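Local coordinates for novel antigen receptor (Ginglymostoma cirratum, PDB 4Q97), which serves sharks as an antibody chain that binds antigen, its C1 domain being an immunoglobulin constant domain that probably helps pair the chains, at the interface of chains A and B. Coordinates in Å, arbitrary orientation; residue numbers count along the deposited sequence, not the author numbering. Chains: chain A/B, Novel antigen receptor.

Contact 1: the interface of chains A and B. Residues chain A 16-18, 20, 23, 32; chain B 14, 16, 34.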
ATOM      1  N   LEU A  16      -6.334  -4.029   2.274  1.00 21.05           N
ATOM      2  CA  LEU A  16      -5.599  -4.471   3.454  1.00 20.74           C
ATOM      3  C   LEU A  16      -5.759  -3.474   4.595  1.00 19.62           C
ATOM      4  O   LEU A  16      -5.879  -2.270   4.366  1.00 16.59           O
ATOM      5  CB  LEU A  16      -4.112  -4.662   3.123  1.00 21.13           C
ATOM      6  CG  LEU A  16      -3.775  -5.361   1.804  1.00 22.11           C
ATOM      7  CD1 LEU A  16      -2.315  -5.151   1.418  1.00 22.73           C
ATOM      8  CD2 LEU A  16      -4.129  -6.840   1.860  1.00 23.89           C
ATOM      9  N   HIS A  17      -5.752  -3.987   5.822  1.00 22.36           N
ATOM     10  CA  HIS A  17      -5.868  -3.134   6.998  1.00 25.71           C
ATOM     11  C   HIS A  17      -4.627  -3.259   7.870  1.00 28.05           C
ATOM     12  O   HIS A  17      -3.995  -4.314   7.918  1.00 30.00           O
ATOM     13  CB  HIS A  17      -7.120  -3.494   7.806  1.00 28.07           C
ATOM     14  CG  HIS A  17      -6.901  -4.585   8.810  1.00 33.99           C
ATOM     15  ND1 HIS A  17      -6.419  -5.831   8.466  1.00 37.95           N
ATOM     16  CD2 HIS A  17      -7.093  -4.613  10.150  1.00 36.69           C
ATOM     17  CE1 HIS A  17      -6.317  -6.577   9.551  1.00 40.30           C
ATOM     18  NE2 HIS A  17      -6.728  -5.864  10.585  1.00 39.48           N
ATOM     19  N   SER A  18      -4.275  -2.170   8.537  1.00 30.59           N
ATOM     20  CA  SER A  18      -3.328  -2.236   9.643  1.00 33.40           C
ATOM     21  C   SER A  18      -3.835  -1.398  10.806  1.00 34.40           C
ATOM     22  O   SER A  18      -4.303  -0.269  10.620  1.00 31.24           O
ATOM     23  CB  SER A  18      -1.928  -1.783   9.222  1.00 33.76           C
ATOM     24  OG  SER A  18      -1.932  -0.434   8.787  1.00 34.56           O
ATOM     25  N   THR A  20      -1.807  -0.821  14.068  1.00 47.54           N
ATOM     26  CA  THR A  20      -0.692  -0.909  15.006  1.00 50.20           C
ATOM     27  C   THR A  20      -0.887   0.127  16.113  1.00 54.34           C
ATOM     28  O   THR A  20      -1.991   0.643  16.291  1.00 52.58           O
ATOM     29  CB  THR A  20       0.678  -0.717  14.315  1.00 48.45           C
ATOM     30  OG1 THR A  20       0.808   0.636  13.859  1.00 47.80           O
ATOM     31  CG2 THR A  20       0.836  -1.677  13.140  1.00 40.76           C
ATOM     32  N   GLN A  23      -1.074   4.031  15.178  1.00 54.75           N
ATOM     33  CA  GLN A  23      -2.373   4.054  14.520  1.00 51.56           C
ATOM     34  C   GLN A  23      -3.502   4.011  15.544  1.00 47.38           C
ATOM     35  O   GLN A  23      -4.330   4.925  15.586  1.00 45.02           O
ATOM     36  CB  GLN A  23      -2.482   2.907  13.514  1.00 54.74           C
ATOM     37  CG  GLN A  23      -1.529   3.051  12.335  1.00 56.62           C
ATOM     38  CD  GLN A  23      -1.541   1.849  11.417  1.00 62.76           C
ATOM     39  OE1 GLN A  23      -0.573   1.095  11.356  1.00 60.57           O
ATOM     40  NE2 GLN A  23      -2.639   1.662  10.700  1.00 59.43           N
ATOM     41  N   VAL A  32      -5.482   0.076   3.002  1.00 24.28           N
ATOM     42  CA  VAL A  32      -4.770   0.211   1.745  1.00 24.69           C
ATOM     43  C   VAL A  32      -5.535  -0.525   0.652  1.00 23.79           C
ATOM     44  O   VAL A  32      -5.751  -1.739   0.732  1.00 23.70           O
ATOM     45  CB  VAL A  32      -3.324  -0.335   1.833  1.00 26.87           C
ATOM     46  CG1 VAL A  32      -2.623  -0.232   0.483  1.00 27.07           C
ATOM     47  CG2 VAL A  32      -2.529   0.411   2.893  1.00 27.64           C
TER
ATOM     48  N   SER B  14       4.220  -0.058   8.467  1.00 20.73           N
ATOM     49  CA  SER B  14       3.395  -1.231   8.593  1.00 23.31           C
ATOM     50  C   SER B  14       3.540  -2.111   7.357  1.00 24.57           C
ATOM     51  O   SER B  14       3.405  -1.647   6.218  1.00 25.09           O
ATOM     52  CB  SER B  14       1.953  -0.825   8.932  1.00 26.07           C
ATOM     53  OG  SER B  14       0.991  -1.569   8.215  1.00 32.86           O
ATOM     54  N   LEU B  16       2.365  -5.360   5.224  1.00 19.97           N
ATOM     55  CA  LEU B  16       1.133  -6.102   4.984  1.00 18.96           C
ATOM     56  C   LEU B  16       1.308  -7.084   3.833  1.00 19.09           C
ATOM     57  O   LEU B  16       2.069  -6.828   2.896  1.00 17.08           O
ATOM     58  CB  LEU B  16      -0.024  -5.138   4.689  1.00 19.29           C
ATOM     59  CG  LEU B  16      -0.112  -3.888   5.569  1.00 20.61           C
ATOM     60  CD1 LEU B  16      -1.052  -2.847   4.971  1.00 22.38           C
ATOM     61  CD2 LEU B  16      -0.518  -4.267   6.988  1.00 21.52           C
ATOM     62  N   LEU B  34       3.976  -0.080   4.060  1.00 18.01           N
ATOM     63  CA  LEU B  34       3.336   1.218   4.203  1.00 15.27           C
ATOM     64  C   LEU B  34       4.079   2.115   5.167  1.00 14.73           C
ATOM     65  O   LEU B  34       4.296   1.756   6.327  1.00 15.13           O
ATOM     66  CB  LEU B  34       1.900   1.074   4.686  1.00 16.07           C
ATOM     67  CG  LEU B  34       1.132   2.366   4.449  1.00 16.81           C
ATOM     68  CD1 LEU B  34       0.990   2.617   2.953  1.00 18.09           C
ATOM     69  CD2 LEU B  34      -0.212   2.270   5.125  1.00 18.92           C
TER
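A:Leu16 and B:Leu16 run alongside each other in opposite directions, like two fingers slid past one another. Each sets its CD1 methyl against the other's CB, and A:Leu16 CD1 lies 4.0 Å from B:Leu16 CB. The two share nearly the same conformation, with CG anti to the carbonyl carbon (chi1 -43° in both), as expected for a pair related by the two-fold. The CD2 branch of B:Leu16 points farther along the same strand of chain A, where it lies 3.6 Å from A:Ser18 CB and packs equally near the backbone O of A:His17. Its CD1 is crossed at a slant by A:Val32, whose CG2 methyl also reaches B:Leu34 CD2 at 3.7 Å. The CG1 branch of A:Val32 stands anti to the backbone N (chi1 178°), which leaves CG2 as the methyl facing chain B. Beside this apolar row the hydroxyls of A:Ser18 and B:Ser14 come near each other, but with poor geometry, and a bond between them is doubtful. A:Gln23, poorly ordered, gives NE2 to A:Ser18 OG at 2.9 Å within its own chain, close to the amide plane; A:Thr20 OG1 bonds to its OE1. The patch lies on one sheet face of each immunoglobulin constant domain: strand 12-18 meets its own copy beside strand 28-36, which carries Cys33 of the conserved disulfide to Cys92.

Contact 2: the interface of chains A and B. Residues chain A 59-61, 76; chain B 64, 72.
B:Val64 is the apolar centre here, reaching over to strand 58-60 of chain A with both of its methyls. CG2 lies 3.8 Å from the CB of A:Ala59, methyl against methyl. CG1, set anti to the carbonyl carbon (chi1 -75°), points to the end of that strand and rests on the backbone, 3.5 Å from A:Thr60 O and close to A:Thr61 CA. The valine fork thus straddles a short stretch of chain A, one branch on a side chain and the other on backbone. A second, smaller contact lies nearby on strand 71-80, where the CD1 methyl of A:Leu76 comes within 3.7 Å of B:Ser72 CB. The polar rim begins at the A:Thr60 carbonyl, which meets the valine methyl by van der Waals approach, and continues at B:Ser72, which takes part through its carbon while its OG is directed away from the leucine methyl. The contacts among the residues here are van der Waals ones. The patch, with its twin in this two-fold pair, adds apolar burial and may help fix how the two C1 domains sit against each other, if the pair also forms outside the crystal.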
ATOM      1  N   ALA A  59      -6.075   9.383   0.088  1.00 46.95           N
ATOM      2  CA  ALA A  59      -5.107   9.748  -0.933  1.00 44.11           C
ATOM      3  C   ALA A  59      -4.774   8.521  -1.767  1.00 41.23           C
ATOM      4  O   ALA A  59      -4.742   7.397  -1.258  1.00 38.56           O
ATOM      5  CB  ALA A  59      -3.849  10.315  -0.295  1.00 45.77           C
ATOM      6  N   THR A  60      -4.544   8.741  -3.055  1.00 37.84           N
ATOM      7  CA  THR A  60      -4.105   7.686  -3.950  1.00 34.98           C
ATOM      8  C   THR A  60      -2.732   8.092  -4.460  1.00 35.79           C
ATOM      9  O   THR A  60      -2.551   9.228  -4.911  1.00 37.31           O
ATOM     10  CB  THR A  60      -5.101   7.479  -5.113  1.00 35.75           C
ATOM     11  OG1 THR A  60      -6.400   7.169  -4.586  1.00 35.27           O
ATOM     12  CG2 THR A  60      -4.654   6.338  -6.030  1.00 34.14           C
ATOM     13  N   THR A  61      -1.766   7.179  -4.361  1.00 33.19           N
ATOM     14  CA  THR A  61      -0.406   7.438  -4.826  1.00 31.85           C
ATOM     15  C   THR A  61      -0.379   7.523  -6.351  1.00 34.85           C
ATOM     16  O   THR A  61      -1.292   7.031  -7.024  1.00 35.63           O
ATOM     17  CB  THR A  61       0.600   6.353  -4.356  1.00 30.02           C
ATOM     18  OG1 THR A  61       0.354   5.116  -5.041  1.00 27.13           O
ATOM     19  CG2 THR A  61       0.519   6.129  -2.838  1.00 28.26           C
ATOM     20  N   LEU A  76      -4.938   5.148  -0.226  1.00 28.24           N
ATOM     21  CA  LEU A  76      -4.791   5.145   1.225  1.00 28.93           C
ATOM     22  C   LEU A  76      -5.920   5.873   1.942  1.00 30.35           C
ATOM     23  O   LEU A  76      -6.119   7.071   1.741  1.00 30.34           O
ATOM     24  CB  LEU A  76      -3.455   5.783   1.602  1.00 29.08           C
ATOM     25  CG  LEU A  76      -2.222   4.921   1.362  1.00 31.16           C
ATOM     26  CD1 LEU A  76      -0.969   5.772   1.222  1.00 28.34           C
ATOM     27  CD2 LEU A  76      -2.096   3.930   2.505  1.00 33.70           C
TER
ATOM     28  N   VAL B  64       2.603  10.827  -1.277  1.00 33.95           N
ATOM     29  CA  VAL B  64       1.513  11.792  -1.317  1.00 33.13           C
ATOM     30  C   VAL B  64       1.434  12.577  -0.018  1.00 33.12           C
ATOM     31  O   VAL B  64       1.825  12.098   1.053  1.00 31.82           O
ATOM     32  CB  VAL B  64       0.138  11.144  -1.592  1.00 34.05           C
ATOM     33  CG1 VAL B  64       0.019  10.754  -3.054  1.00 37.23           C
ATOM     34  CG2 VAL B  64      -0.105   9.950  -0.675  1.00 32.10           C
ATOM     35  N   SER B  72       2.666  10.057   2.960  1.00 31.30           N
ATOM     36  CA  SER B  72       2.547   8.610   2.948  1.00 28.23           C
ATOM     37  C   SER B  72       3.107   8.087   1.636  1.00 28.01           C
ATOM     38  O   SER B  72       2.992   8.740   0.598  1.00 28.76           O
ATOM     39  CB  SER B  72       1.092   8.180   3.098  1.00 27.57           C
ATOM     40  OG  SER B  72       0.559   8.588   4.346  1.00 28.53           O
TER

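Contact 3: the interface of chains A and B. Residues chain A 66-68; chain B 78.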
ATOM      1  N   THR A  66       6.117  -1.373 -12.759  1.00 31.65           N
ATOM      2  CA  THR A  66       6.827  -2.555 -12.248  1.00 32.49           C
ATOM      3  C   THR A  66       7.768  -3.135 -13.314  1.00 32.97           C
ATOM      4  O   THR A  66       7.841  -2.627 -14.439  1.00 31.80           O
ATOM      5  CB  THR A  66       5.862  -3.662 -11.745  1.00 32.53           C
ATOM      6  OG1 THR A  66       5.358  -4.417 -12.857  1.00 37.32           O
ATOM      7  CG2 THR A  66       4.701  -3.075 -10.953  1.00 27.90           C
ATOM      8  N   SER A  67       8.480  -4.198 -12.948  1.00 30.97           N
ATOM      9  CA  SER A  67       9.350  -4.928 -13.868  1.00 29.95           C
ATOM     10  C   SER A  67       8.581  -5.669 -14.966  1.00 30.11           C
ATOM     11  O   SER A  67       9.180  -6.174 -15.913  1.00 30.72           O
ATOM     12  CB  SER A  67      10.212  -5.920 -13.089  1.00 29.97           C
ATOM     13  OG  SER A  67       9.406  -6.732 -12.249  1.00 30.03           O
ATOM     14  N   SER A  68       7.258  -5.729 -14.837  1.00 30.06           N
ATOM     15  CA  SER A  68       6.419  -6.441 -15.802  1.00 30.45           C
ATOM     16  C   SER A  68       5.845  -5.549 -16.903  1.00 32.21           C
ATOM     17  O   SER A  68       4.997  -5.997 -17.674  1.00 32.13           O
ATOM     18  CB  SER A  68       5.274  -7.158 -15.079  1.00 27.93           C
ATOM     19  OG  SER A  68       5.711  -8.379 -14.520  1.00 26.78           O
TER
ATOM     20  N   LYS B  78       6.997  -7.909  -4.804  1.00 37.66           N
ATOM     21  CA  LYS B  78       6.431  -9.182  -5.229  1.00 39.28           C
ATOM     22  C   LYS B  78       7.421 -10.259  -4.830  1.00 37.83           C
ATOM     23  O   LYS B  78       8.573 -10.245  -5.274  1.00 42.67           O
ATOM     24  CB  LYS B  78       6.225  -9.229  -6.744  1.00 40.76           C
ATOM     25  CG  LYS B  78       5.853  -7.910  -7.398  1.00 43.30           C
ATOM     26  CD  LYS B  78       5.763  -8.092  -8.902  1.00 45.23           C
ATOM     27  CE  LYS B  78       6.338  -6.896  -9.649  1.00 47.80           C
ATOM     28  NZ  LYS B  78       6.792  -7.278 -11.018  1.00 43.77           N
TER
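The loop of chain A that joins strand 64-65 to strand 71-80 meets strand 71-80 of chain B, and a long side chain spans the gap between them. B:Lys78 leaves its strand and runs out to residues 66-68 of chain A, where its ammonium nitrogen NZ donates a hydrogen bond to the hydroxyl OG of A:Ser67 at 2.9 Å. The lysine chain is extended about its second torsion and bends at the third (chi3 -141°), a turn that carries CE and NZ in against the loop. On the way it crosses A:Thr66 at about a right angle, its CE lying 3.9 Å from the threonine CB. The OG1 of A:Thr66 stands farther from B:Lys78 NZ, at 3.7 Å, and the OG of A:Ser68 slightly farther still, too long for direct bonds but near enough for their oxygens to line the ammonium's surroundings; they may ease its charge a little. The hydroxyl of A:Ser67 projects toward the lysine with OG between the backbone N and the carbonyl carbon (chi1 52°). The arrangement resembles a latch at one border of the dimer, a long chain tied to a polar turn, with its counterpart repeated by the two-fold. The turn itself is braced from within chain A: the backbone N of A:Ser68 donates to A:Thr66 OG1 at 3.0 Å, with an angle of 160° at the hydrogen.

Contacts 1 and 2 are neighbours, their C-alpha centres about 13 Å apart, whereas contact 3 lies about 22 Å from contact 1 and 20 Å from contact 2. Strand 71-80 ties contacts 2 and 3 together, supplying residues to both sides of contact 2 and the lysine of contact 3. In sequence strand 64-65, from chain B in contact 2, leads into the loop that chain A gives contact 3; through the two-fold each chain supplies both. Contact 1 draws instead on strands 12-18 and 28-36. Pairing thus runs from a sheet face to a border loop, though the structure alone does not prove this dimer biological.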